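Adenylosuccinate lyase (Francisella tularensis subsp. tularensis SCHU S4, PDB 4EEI) probably catalyses two beta-eliminations of fumarate in purine biosynthesis, from adenylosuccinate to give AMP and from the succinocarboxamide precursor of AICAR. Local coordinates at residues 67-72 with 87-92; 22-27 with 49-54. One frame throughout, in Å; residues are numbered along the deposited sequence.

Contact 1. Residues 67-72 with 87-92; sequences HDIIAF and FFHFGV. With AMP (adenosine monophosphate), chain O.
At the AMP pocket, the first turn of helix 68-77 meets the loop 87-92 through two pairs, I69 with H89 and F72 with F88, without any hydrogen bond across. The methyl CG2 of I69 lies 4.1 Å from CE1 of H89, the two side chains crossing at about a right angle. CG1 of I69, beside the backbone N (chi1 -49°), carries the longer branch away from the loop and leaves CG2, anti to that N, to meet the imidazole. V92 CG2 sits 3.5 Å above the centre of the H89 ring, and H89 ND1 is hydrogen-bonded to E27, which together restrict the ring's rotation. Further along the helix, CE2 of F72 approaches CZ of F88 at 4.5 Å, a loose contact at the rim of the F88 ring.

In the lyase 1 family the pocket is built from several subunits; here Y5 and R4 of the third subunit also bind AMP. H67 supplies the N-cap of helix 68-77: its ND1 accepts a weak hydrogen bond from the N of I69 (3.3 Å, N-H...acceptor angle 131°), with that nitrogen at the edge of the ring and in its plane. One ring face receives the nucleotide, C1' of AMP lying 3.9 Å above its centre and NE2 of H67 reaching C4 of AMP at 3.6 Å; CG1 of I70 backs the opposite face. NE2 is also hydrogen-bonded to a succinic acid molecule. D68 places OD1 3.3 Å from O4' of AMP, while OD2 forms a salt bridge with R310, which also hydrogen-bonds AMP. The N of G91 is hydrogen-bonded to H358 of the second subunit.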
# COMPACT_ATOMS: atom_id res chain seq x y z
N HIS B 67 -8.41 -31.04 -6.35
CA HIS B 67 -9.33 -30.07 -6.93
C HIS B 67 -10.56 -29.99 -6.04
O HIS B 67 -11.32 -30.94 -5.95
CB HIS B 67 -9.73 -30.53 -8.34
CG HIS B 67 -10.43 -29.47 -9.14
ND1 HIS B 67 -11.56 -28.82 -8.69
CD2 HIS B 67 -10.16 -28.96 -10.36
CE1 HIS B 67 -11.96 -27.95 -9.60
NE2 HIS B 67 -11.12 -28.01 -10.63
N ASP B 68 -10.74 -28.85 -5.39
CA ASP B 68 -11.78 -28.74 -4.36
C ASP B 68 -13.23 -28.85 -4.87
O ASP B 68 -14.09 -29.40 -4.17
CB ASP B 68 -11.57 -27.50 -3.47
CG ASP B 68 -11.54 -26.19 -4.25
OD1 ASP B 68 -11.19 -26.18 -5.45
OD2 ASP B 68 -11.85 -25.14 -3.63
N ILE B 69 -13.51 -28.37 -6.08
CA ILE B 69 -14.87 -28.44 -6.62
C ILE B 69 -15.25 -29.85 -7.07
O ILE B 69 -16.39 -30.28 -6.88
CB ILE B 69 -15.09 -27.44 -7.77
CG1 ILE B 69 -14.60 -26.06 -7.37
CG2 ILE B 69 -16.56 -27.38 -8.15
CD1 ILE B 69 -15.10 -25.62 -5.99
N ILE B 70 -14.31 -30.55 -7.68
CA ILE B 70 -14.52 -31.96 -8.00
C ILE B 70 -14.81 -32.73 -6.72
O ILE B 70 -15.71 -33.57 -6.68
CB ILE B 70 -13.29 -32.59 -8.70
CG1 ILE B 70 -13.02 -31.89 -10.03
CG2 ILE B 70 -13.50 -34.08 -8.91
CD1 ILE B 70 -11.80 -32.43 -10.78
N ALA B 71 -14.06 -32.43 -5.66
CA ALA B 71 -14.27 -33.06 -4.36
C ALA B 71 -15.66 -32.76 -3.80
O ALA B 71 -16.35 -33.66 -3.33
CB ALA B 71 -13.20 -32.62 -3.38
N PHE B 72 -16.06 -31.49 -3.85
CA PHE B 72 -17.39 -31.09 -3.41
C PHE B 72 -18.50 -31.77 -4.21
O PHE B 72 -19.44 -32.31 -3.63
CB PHE B 72 -17.54 -29.56 -3.50
CG PHE B 72 -18.97 -29.10 -3.50
CD1 PHE B 72 -19.71 -29.07 -2.33
CD2 PHE B 72 -19.59 -28.69 -4.68
CE1 PHE B 72 -21.02 -28.64 -2.32
CE2 PHE B 72 -20.90 -28.25 -4.69
CZ PHE B 72 -21.62 -28.23 -3.50
N PHE B 87 -27.18 -34.85 -13.94
CA PHE B 87 -27.04 -33.50 -14.48
C PHE B 87 -26.49 -32.53 -13.46
O PHE B 87 -26.48 -31.32 -13.68
CB PHE B 87 -28.37 -33.02 -15.06
CG PHE B 87 -28.78 -33.73 -16.32
CD1 PHE B 87 -29.83 -34.64 -16.32
CD2 PHE B 87 -28.09 -33.52 -17.50
CE1 PHE B 87 -30.20 -35.30 -17.48
CE2 PHE B 87 -28.45 -34.18 -18.66
CZ PHE B 87 -29.50 -35.07 -18.65
N PHE B 88 -26.02 -33.06 -12.33
CA PHE B 88 -25.38 -32.21 -11.34
C PHE B 88 -24.10 -31.64 -11.95
O PHE B 88 -23.31 -32.38 -12.54
CB PHE B 88 -25.08 -32.99 -10.06
CG PHE B 88 -24.80 -32.11 -8.87
CD1 PHE B 88 -25.84 -31.50 -8.18
CD2 PHE B 88 -23.49 -31.88 -8.45
CE1 PHE B 88 -25.59 -30.68 -7.09
CE2 PHE B 88 -23.23 -31.06 -7.35
CZ PHE B 88 -24.29 -30.46 -6.67
N HIS B 89 -23.94 -30.33 -11.83
CA HIS B 89 -22.77 -29.64 -12.37
C HIS B 89 -22.64 -29.86 -13.88
O HIS B 89 -21.60 -30.28 -14.38
CB HIS B 89 -21.50 -30.09 -11.65
CG HIS B 89 -20.35 -29.15 -11.80
ND1 HIS B 89 -20.16 -28.07 -10.96
CD2 HIS B 89 -19.33 -29.12 -12.69
CE1 HIS B 89 -19.07 -27.42 -11.33
NE2 HIS B 89 -18.55 -28.04 -12.37
N PHE B 90 -23.71 -29.57 -14.61
CA PHE B 90 -23.73 -29.78 -16.04
C PHE B 90 -23.56 -28.44 -16.75
O PHE B 90 -24.25 -27.48 -16.43
CB PHE B 90 -25.06 -30.43 -16.42
CG PHE B 90 -25.18 -30.79 -17.87
CD1 PHE B 90 -25.77 -29.92 -18.77
CD2 PHE B 90 -24.73 -32.02 -18.33
CE1 PHE B 90 -25.90 -30.25 -20.10
CE2 PHE B 90 -24.85 -32.36 -19.67
CZ PHE B 90 -25.44 -31.47 -20.56
N GLY B 91 -22.61 -28.37 -17.69
CA GLY B 91 -22.44 -27.18 -18.50
C GLY B 91 -21.65 -26.05 -17.85
O GLY B 91 -21.01 -25.26 -18.55
N VAL B 92 -21.71 -25.97 -16.53
CA VAL B 92 -20.99 -24.92 -15.81
C VAL B 92 -19.49 -25.20 -15.74
O VAL B 92 -19.06 -26.35 -15.89
CB VAL B 92 -21.49 -24.77 -14.36
CG1 VAL B 92 -22.86 -24.12 -14.34
CG2 VAL B 92 -21.53 -26.13 -13.66
P AMP O . -5.92 -22.57 -3.98
O1P AMP O . -5.34 -23.15 -2.71
O2P AMP O . -4.90 -21.97 -4.91
O3P AMP O . -7.15 -21.73 -3.78
O5' AMP O . -6.46 -23.86 -4.78
C5' AMP O . -7.28 -23.71 -5.94
C4' AMP O . -8.03 -25.01 -6.20
O4' AMP O . -8.86 -24.87 -7.36
C3' AMP O . -7.08 -26.16 -6.47
O3' AMP O . -7.48 -27.29 -5.69
C2' AMP O . -7.24 -26.47 -7.94
O2' AMP O . -7.15 -27.88 -8.18
C1' AMP O . -8.62 -25.95 -8.26
N9 AMP O . -8.71 -25.50 -9.67
C8 AMP O . -7.81 -25.76 -10.64
N7 AMP O . -8.19 -25.20 -11.82
C5 AMP O . -9.35 -24.56 -11.60
C6 AMP O . -10.30 -23.77 -12.42
N6 AMP O . -10.06 -23.54 -13.73
N1 AMP O . -11.40 -23.28 -11.81
C2 AMP O . -11.64 -23.50 -10.50
N3 AMP O . -10.83 -24.22 -9.70
C4 AMP O . -9.69 -24.76 -10.19

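Contact 2. Residues 22-27 with 49-54; sequences KMLEVE and ARAQIR
Helix 16-33 carries residues 22-27 in regular turns, with backbone bonds from V26 N to K22 O and from E27 N to M23 O, whereas 49-54 leaves the end of helix 43-50 and becomes extended. A51 and I53 are in extended conformation, and the side chains of these two alternate residues both start toward the helix, while the intervening Q52 starts away from it. The CA atoms of L24 and I53 come no nearer than 8.4 Å, and the gap is bridged by side chains alone.

L24 is the single helical residue that makes the contact. Its CG is anti to the backbone N (chi1 179°), which carries the isobutyl group out from the helix, and the CD2 branch does the touching: it lies 3.9 Å from CD1 of I53 and 4.0 Å from CB of A51. CD1 of I53 also lies 4.2 Å from CB of L24, the two side chains crossing at a slant. These contacts are apolar, with no hydrogen bond between the segments. On the far side of the extended piece, Q52 NE2 makes a weak bond to R50 O.

I53 also touches E17 and Y20, and so packs on the preceding turns of helix 16-33 as well. The connection then enters helix 55-65 with R54 as its N-cap, while V26 touches helix 94-131, M23 helix 68-77, and E27 both.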
# COMPACT_ATOMS: atom_id res chain seq x y z
N LYS B 22 -23.48 -22.79 0.23
CA LYS B 22 -23.76 -21.80 -0.80
C LYS B 22 -23.44 -22.34 -2.19
O LYS B 22 -24.17 -22.08 -3.15
CB LYS B 22 -23.02 -20.48 -0.51
CG LYS B 22 -23.52 -19.76 0.76
CD LYS B 22 -24.97 -19.30 0.62
CE LYS B 22 -25.95 -20.16 1.41
NZ LYS B 22 -25.91 -19.91 2.88
N MET B 23 -22.36 -23.12 -2.29
CA MET B 23 -22.05 -23.78 -3.56
C MET B 23 -23.20 -24.70 -3.99
O MET B 23 -23.56 -24.75 -5.17
CB MET B 23 -20.75 -24.58 -3.45
CG MET B 23 -19.49 -23.70 -3.49
SD MET B 23 -18.00 -24.70 -3.33
CE MET B 23 -16.74 -23.41 -3.32
N LEU B 24 -23.77 -25.40 -3.02
CA LEU B 24 -24.89 -26.29 -3.30
C LEU B 24 -26.10 -25.51 -3.80
O LEU B 24 -26.78 -25.94 -4.74
CB LEU B 24 -25.25 -27.12 -2.07
CG LEU B 24 -26.43 -28.07 -2.29
CD1 LEU B 24 -26.11 -29.10 -3.38
CD2 LEU B 24 -26.81 -28.77 -0.99
N GLU B 25 -26.39 -24.38 -3.17
CA GLU B 25 -27.53 -23.55 -3.57
C GLU B 25 -27.36 -23.06 -5.01
O GLU B 25 -28.31 -23.05 -5.79
CB GLU B 25 -27.69 -22.36 -2.61
CG GLU B 25 -28.89 -21.47 -2.97
CD GLU B 25 -29.02 -20.24 -2.08
OE1 GLU B 25 -28.34 -20.16 -1.04
OE2 GLU B 25 -29.82 -19.34 -2.44
N VAL B 26 -26.14 -22.65 -5.35
CA VAL B 26 -25.82 -22.23 -6.71
C VAL B 26 -25.93 -23.37 -7.73
O VAL B 26 -26.50 -23.19 -8.82
CB VAL B 26 -24.43 -21.57 -6.76
CG1 VAL B 26 -24.06 -21.19 -8.17
CG2 VAL B 26 -24.42 -20.35 -5.86
N GLU B 27 -25.40 -24.54 -7.39
CA GLU B 27 -25.52 -25.72 -8.26
C GLU B 27 -26.99 -26.05 -8.52
O GLU B 27 -27.36 -26.45 -9.63
CB GLU B 27 -24.85 -26.95 -7.63
CG GLU B 27 -23.32 -26.91 -7.55
CD GLU B 27 -22.63 -27.33 -8.84
OE1 GLU B 27 -23.30 -27.42 -9.90
OE2 GLU B 27 -21.40 -27.58 -8.79
N ALA B 49 -33.68 -31.42 -0.99
CA ALA B 49 -34.31 -31.94 0.22
C ALA B 49 -33.47 -32.96 0.99
O ALA B 49 -33.73 -33.23 2.17
CB ALA B 49 -35.68 -32.55 -0.11
N ARG B 50 -32.46 -33.53 0.34
CA ARG B 50 -31.75 -34.67 0.91
C ARG B 50 -30.25 -34.46 1.10
O ARG B 50 -29.65 -35.02 2.01
CB ARG B 50 -31.97 -35.89 0.01
CG ARG B 50 -33.42 -36.10 -0.36
CD ARG B 50 -33.85 -37.52 -0.04
NE ARG B 50 -32.83 -38.48 -0.48
CZ ARG B 50 -32.79 -39.01 -1.69
NH1 ARG B 50 -33.71 -38.68 -2.59
NH2 ARG B 50 -31.83 -39.87 -2.01
N ALA B 51 -29.65 -33.65 0.24
CA ALA B 51 -28.19 -33.51 0.22
C ALA B 51 -27.65 -32.98 1.54
O ALA B 51 -28.18 -32.02 2.11
CB ALA B 51 -27.75 -32.61 -0.93
N GLN B 52 -26.59 -33.62 2.03
CA GLN B 52 -25.93 -33.18 3.24
C GLN B 52 -24.60 -32.51 2.92
O GLN B 52 -23.91 -32.90 1.97
CB GLN B 52 -25.69 -34.36 4.18
CG GLN B 52 -26.96 -35.10 4.60
CD GLN B 52 -27.82 -34.28 5.53
OE1 GLN B 52 -27.35 -33.78 6.55
NE2 GLN B 52 -29.09 -34.12 5.18
N ILE B 53 -24.25 -31.49 3.70
CA ILE B 53 -22.96 -30.83 3.54
C ILE B 53 -21.96 -31.49 4.48
O ILE B 53 -22.18 -31.53 5.69
CB ILE B 53 -23.06 -29.33 3.87
CG1 ILE B 53 -24.15 -28.68 3.01
CG2 ILE B 53 -21.72 -28.62 3.65
CD1 ILE B 53 -23.84 -28.71 1.51
N ARG B 54 -20.88 -32.04 3.93
CA ARG B 54 -19.94 -32.85 4.71
C ARG B 54 -18.50 -32.41 4.49
O ARG B 54 -17.76 -33.05 3.74
CB ARG B 54 -20.10 -34.32 4.33
CG ARG B 54 -21.48 -34.89 4.60
CD ARG B 54 -21.67 -36.23 3.92
NE ARG B 54 -22.91 -36.89 4.30
CZ ARG B 54 -23.37 -38.01 3.74
NH1 ARG B 54 -22.69 -38.58 2.76
NH2 ARG B 54 -24.51 -38.54 4.15

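Overall arrangement
Contacts 1 and 2 lie with their centres about 12 Å apart and meet through helix 16-33. Contact 1 is partly buried, next to the nucleotide and another subunit; contact 2 is a surface contact away from the annotated sites, and no other chain touches its segments. E27, on the helix of contact 2, reaches contact 1: F88 CZ packs 3.7 Å from CB of E27, and F72 CZ lies 3.6 Å from the N of L24. Pairing across both contacts is apolar or van der Waals, but contact 1 adds packing of the H67 ring on AMP, a bond to succinic acid and a weak helix cap, whereas contact 2 relies on aliphatic methyls.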